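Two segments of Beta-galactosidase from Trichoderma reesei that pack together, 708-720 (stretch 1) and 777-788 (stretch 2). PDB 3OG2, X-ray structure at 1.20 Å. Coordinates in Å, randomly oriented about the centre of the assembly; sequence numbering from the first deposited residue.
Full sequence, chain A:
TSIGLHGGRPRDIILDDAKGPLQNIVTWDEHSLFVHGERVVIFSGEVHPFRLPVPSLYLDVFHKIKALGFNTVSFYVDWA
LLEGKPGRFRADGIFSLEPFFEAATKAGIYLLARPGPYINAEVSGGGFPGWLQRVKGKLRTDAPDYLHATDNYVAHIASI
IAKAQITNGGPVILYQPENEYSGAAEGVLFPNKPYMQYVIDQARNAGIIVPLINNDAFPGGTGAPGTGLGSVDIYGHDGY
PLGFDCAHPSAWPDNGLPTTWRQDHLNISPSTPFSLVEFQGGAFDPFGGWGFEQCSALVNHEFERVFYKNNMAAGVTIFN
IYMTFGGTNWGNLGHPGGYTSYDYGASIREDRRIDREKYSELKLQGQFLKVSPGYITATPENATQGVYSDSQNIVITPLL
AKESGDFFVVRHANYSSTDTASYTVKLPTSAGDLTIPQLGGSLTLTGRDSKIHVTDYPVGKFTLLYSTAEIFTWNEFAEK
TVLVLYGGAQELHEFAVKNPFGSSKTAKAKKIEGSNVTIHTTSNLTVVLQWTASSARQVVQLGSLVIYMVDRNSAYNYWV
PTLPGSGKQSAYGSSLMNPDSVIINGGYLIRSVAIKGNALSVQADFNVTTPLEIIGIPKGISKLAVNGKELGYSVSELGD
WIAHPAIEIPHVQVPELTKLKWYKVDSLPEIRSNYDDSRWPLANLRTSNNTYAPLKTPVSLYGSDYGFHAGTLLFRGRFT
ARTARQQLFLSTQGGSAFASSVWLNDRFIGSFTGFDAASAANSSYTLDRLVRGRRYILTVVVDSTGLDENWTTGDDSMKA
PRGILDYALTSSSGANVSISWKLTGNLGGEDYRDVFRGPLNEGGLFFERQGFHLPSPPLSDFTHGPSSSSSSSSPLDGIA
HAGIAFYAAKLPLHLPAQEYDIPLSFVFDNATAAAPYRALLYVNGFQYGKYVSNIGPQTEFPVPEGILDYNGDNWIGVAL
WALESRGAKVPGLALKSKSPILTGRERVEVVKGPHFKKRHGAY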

# COMPACT_ATOMS: atom_id res chain seq x y z
N PHE A 708 10.64 20.30 16.52
CA PHE A 708 11.39 19.17 16.00
C PHE A 708 10.50 17.92 16.03
O PHE A 708 10.25 17.42 17.14
CB PHE A 708 12.66 18.93 16.83
CG PHE A 708 13.57 20.15 16.81
CD1 PHE A 708 14.12 20.62 15.63
CD2 PHE A 708 13.86 20.78 18.03
CE1 PHE A 708 14.96 21.71 15.67
CE2 PHE A 708 14.66 21.89 18.08
CZ PHE A 708 15.22 22.35 16.87
N HIS A 709 10.09 17.45 14.86
CA HIS A 709 9.09 16.38 14.80
C HIS A 709 9.60 15.10 14.16
O HIS A 709 8.83 14.12 14.10
CB HIS A 709 7.86 16.85 13.94
CG HIS A 709 7.38 18.17 14.46
ND1 HIS A 709 7.06 18.38 15.81
CD2 HIS A 709 7.28 19.35 13.79
CE1 HIS A 709 6.72 19.67 15.92
NE2 HIS A 709 6.84 20.27 14.73
N ALA A 710 10.82 15.10 13.64
CA ALA A 710 11.28 14.05 12.75
C ALA A 710 12.68 13.55 13.17
O ALA A 710 13.62 14.33 13.38
CB ALA A 710 11.42 14.58 11.32
N GLY A 711 12.84 12.23 13.18
CA GLY A 711 14.17 11.64 13.31
C GLY A 711 14.83 11.88 14.65
O GLY A 711 14.20 12.14 15.70
N THR A 712 16.17 11.76 14.62
CA THR A 712 16.90 11.70 15.86
C THR A 712 17.02 13.09 16.50
O THR A 712 17.25 14.10 15.84
CB THR A 712 18.34 11.18 15.55
OG1 THR A 712 18.25 10.02 14.74
CG2 THR A 712 19.14 10.87 16.81
N LEU A 713 16.87 13.13 17.83
CA LEU A 713 17.05 14.34 18.62
C LEU A 713 18.33 14.27 19.44
O LEU A 713 18.76 13.18 19.84
CB LEU A 713 15.87 14.46 19.60
CG LEU A 713 14.47 14.51 18.98
CD1 LEU A 713 13.44 14.61 20.11
CD2 LEU A 713 14.36 15.67 17.99
N LEU A 714 18.91 15.43 19.73
CA LEU A 714 20.04 15.53 20.63
C LEU A 714 19.76 16.57 21.70
O LEU A 714 19.17 17.60 21.41
CB LEU A 714 21.36 15.85 19.95
CG LEU A 714 21.96 14.74 19.07
CD1 LEU A 714 21.37 14.77 17.69
CD2 LEU A 714 23.49 14.89 19.01
N PHE A 715 20.24 16.28 22.89
CA PHE A 715 20.12 17.19 24.02
C PHE A 715 21.49 17.40 24.64
O PHE A 715 22.27 16.45 24.71
CB PHE A 715 19.21 16.63 25.12
CG PHE A 715 17.81 16.37 24.60
CD1 PHE A 715 17.49 15.19 23.91
CD2 PHE A 715 16.83 17.32 24.78
CE1 PHE A 715 16.21 15.05 23.37
CE2 PHE A 715 15.53 17.20 24.31
CZ PHE A 715 15.26 16.05 23.60
N ARG A 716 21.77 18.61 25.08
CA ARG A 716 23.05 18.89 25.76
C ARG A 716 22.72 19.55 27.10
O ARG A 716 22.06 20.61 27.11
CB ARG A 716 23.95 19.81 24.91
CG ARG A 716 24.48 18.99 23.74
CD ARG A 716 25.28 19.81 22.81
NE ARG A 716 26.44 20.50 23.33
CZ ARG A 716 27.64 19.95 23.52
NH1 ARG A 716 27.78 18.62 23.32
NH2 ARG A 716 28.71 20.64 23.90
N GLY A 717 23.09 18.87 28.17
CA GLY A 717 22.78 19.35 29.49
C GLY A 717 24.03 19.76 30.26
O GLY A 717 24.93 18.91 30.49
N ARG A 718 24.11 21.02 30.66
CA ARG A 718 25.25 21.53 31.42
C ARG A 718 24.97 21.46 32.92
O ARG A 718 23.88 21.88 33.37
CB ARG A 718 25.48 23.00 31.08
CG ARG A 718 26.24 23.22 29.79
CD ARG A 718 26.14 24.67 29.37
NE ARG A 718 27.01 25.06 28.28
CZ ARG A 718 26.85 24.76 27.01
NH1 ARG A 718 25.80 24.01 26.62
NH2 ARG A 718 27.73 25.19 26.10
N PHE A 719 25.94 21.00 33.69
CA PHE A 719 25.82 21.08 35.13
C PHE A 719 27.20 21.36 35.74
O PHE A 719 28.24 21.10 35.07
CB PHE A 719 25.25 19.79 35.74
CG PHE A 719 26.14 18.55 35.65
CD1 PHE A 719 26.01 17.68 34.54
CD2 PHE A 719 27.05 18.24 36.66
CE1 PHE A 719 26.83 16.54 34.51
CE2 PHE A 719 27.87 17.13 36.60
CZ PHE A 719 27.73 16.26 35.52
N THR A 720 27.21 21.83 36.98
CA THR A 720 28.47 21.98 37.73
C THR A 720 28.57 20.89 38.74
O THR A 720 27.65 20.67 39.51
CB THR A 720 28.42 23.37 38.41
OG1 THR A 720 28.32 24.36 37.38
CG2 THR A 720 29.71 23.51 39.22
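Stretch 2 777-788: ILTVVVDSTGLD

Stretch 2 enters already in an extended strand that ends at Val 782, antiparallel to strand 713-720 of stretch 1, with 161° between their N-to-C directions and 4.4 Å between the axes at closest approach; from Asp 783 on it continues as loop. The register pairs Leu 713 with Val 782, Phe 715 with Val 780 and Gly 717 with Leu 778 as hydrogen-bonded pairs, each closed by two backbone bonds: Leu 713 N to Val 782 O 2.9 Å and Val 782 N to Leu 713 O 2.8 Å; Phe 715 N to Val 780 O and Val 780 N to Phe 715 O, both 2.9 Å; Gly 717 N to Leu 778 O and Leu 778 N to Gly 717 O, both 2.8 Å. Ile 777, the residue most covered in the contact, lies opposite Arg 718, with CA atoms 4.5 Å apart. In the m, t rotamer it reaches between two arginines: its CD1 is 3.5 Å from Arg 716 NH2 and its CG1 3.8 Å from Arg 718 CG. Its CG2 lies over one face of the Arg 716 guanidinium and its CD1 over one face of that of Arg 718, so apolar carbon lies against one face of each flat group. On the same sheet face Thr 779 brings OG1 to 2.9 Å from Arg 716 NH1. Phe 715 and Leu 778 point to the other face. Phe 715 CB meets Val 780 CB at 4.2 Å, and its CE1 reaches Val 782 CG2 at 4.1 Å; Leu 778 CD1 touches Phe 719 CE1 at 4.0 Å. Beyond the strand, Thr 712 OG1 donates to Asp 783 OD1 at 2.8 Å. One water then links the loops, 2.8 Å from His 709 O and 2.6 Å from Ser 784 OG.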

# COMPACT_ATOMS: atom_id res chain seq x y z
N ILE A 777 29.23 18.58 30.43
CA ILE A 777 28.11 18.60 29.48
C ILE A 777 27.69 17.17 29.16
O ILE A 777 28.53 16.40 28.66
CB ILE A 777 28.46 19.36 28.16
CG1 ILE A 777 28.88 20.78 28.48
CG2 ILE A 777 27.26 19.31 27.24
CD1 ILE A 777 29.27 21.60 27.23
N LEU A 778 26.45 16.85 29.43
CA LEU A 778 25.88 15.58 29.00
C LEU A 778 25.37 15.73 27.60
O LEU A 778 24.64 16.65 27.29
CB LEU A 778 24.72 15.23 29.95
CG LEU A 778 25.14 14.79 31.32
CD1 LEU A 778 23.97 14.91 32.30
CD2 LEU A 778 25.65 13.34 31.31
N THR A 779 25.74 14.81 26.72
CA THR A 779 25.13 14.77 25.38
C THR A 779 24.28 13.51 25.34
O THR A 779 24.77 12.42 25.59
CB THR A 779 26.19 14.75 24.24
OG1 THR A 779 26.92 15.97 24.24
CG2 THR A 779 25.50 14.64 22.89
N VAL A 780 22.98 13.70 25.06
CA VAL A 780 22.03 12.60 25.07
C VAL A 780 21.45 12.52 23.66
O VAL A 780 20.89 13.51 23.18
CB VAL A 780 20.90 12.88 26.08
CG1 VAL A 780 19.88 11.73 26.08
CG2 VAL A 780 21.50 13.09 27.44
N VAL A 781 21.59 11.41 22.97
CA VAL A 781 21.04 11.20 21.64
C VAL A 781 19.80 10.33 21.83
O VAL A 781 19.89 9.29 22.50
CB VAL A 781 22.06 10.50 20.73
CG1 VAL A 781 21.47 10.34 19.31
CG2 VAL A 781 23.37 11.28 20.70
N VAL A 782 18.67 10.74 21.28
CA VAL A 782 17.43 10.00 21.45
C VAL A 782 16.84 9.80 20.04
O VAL A 782 16.45 10.78 19.41
CB VAL A 782 16.39 10.74 22.33
CG1 VAL A 782 15.13 9.88 22.47
CG2 VAL A 782 17.01 11.08 23.69
N ASP A 783 16.84 8.57 19.56
CA ASP A 783 16.21 8.38 18.25
C ASP A 783 14.70 8.49 18.37
O ASP A 783 14.14 8.21 19.44
CB ASP A 783 16.45 6.98 17.68
CG ASP A 783 16.27 7.02 16.16
OD1 ASP A 783 16.44 8.10 15.52
OD2 ASP A 783 15.89 5.96 15.59
N SER A 784 14.01 8.82 17.30
CA SER A 784 12.56 8.71 17.23
C SER A 784 12.20 7.84 16.05
O SER A 784 12.72 8.07 14.94
CB SER A 784 11.89 10.08 17.03
OG SER A 784 10.47 9.85 16.85
N THR A 785 11.31 6.87 16.28
CA THR A 785 10.86 6.05 15.13
C THR A 785 9.55 6.60 14.60
O THR A 785 8.86 5.93 13.82
CB THR A 785 10.74 4.58 15.57
OG1 THR A 785 9.97 4.59 16.78
CG2 THR A 785 12.13 4.00 15.81
N GLY A 786 9.19 7.81 14.96
CA GLY A 786 8.00 8.51 14.41
C GLY A 786 7.08 8.92 15.54
O GLY A 786 7.33 8.57 16.71
N LEU A 787 6.02 9.63 15.24
CA LEU A 787 5.03 9.99 16.25
C LEU A 787 3.90 8.97 16.20
O LEU A 787 3.60 8.39 15.12
CB LEU A 787 4.48 11.39 15.94
CG LEU A 787 5.59 12.46 15.87
CD1 LEU A 787 4.99 13.83 15.62
CD2 LEU A 787 6.42 12.44 17.16
N ASP A 788 3.32 8.69 17.35
CA ASP A 788 2.30 7.66 17.41
C ASP A 788 1.02 8.12 16.68
O ASP A 788 0.76 9.32 16.52
CB ASP A 788 1.93 7.34 18.86
CG ASP A 788 3.07 6.64 19.61
OD1 ASP A 788 4.02 6.06 19.00
OD2 ASP A 788 3.05 6.61 20.86
O HOH W 1 9.66 11.68 15.14
O HOH W 2 10.84 10.13 13.11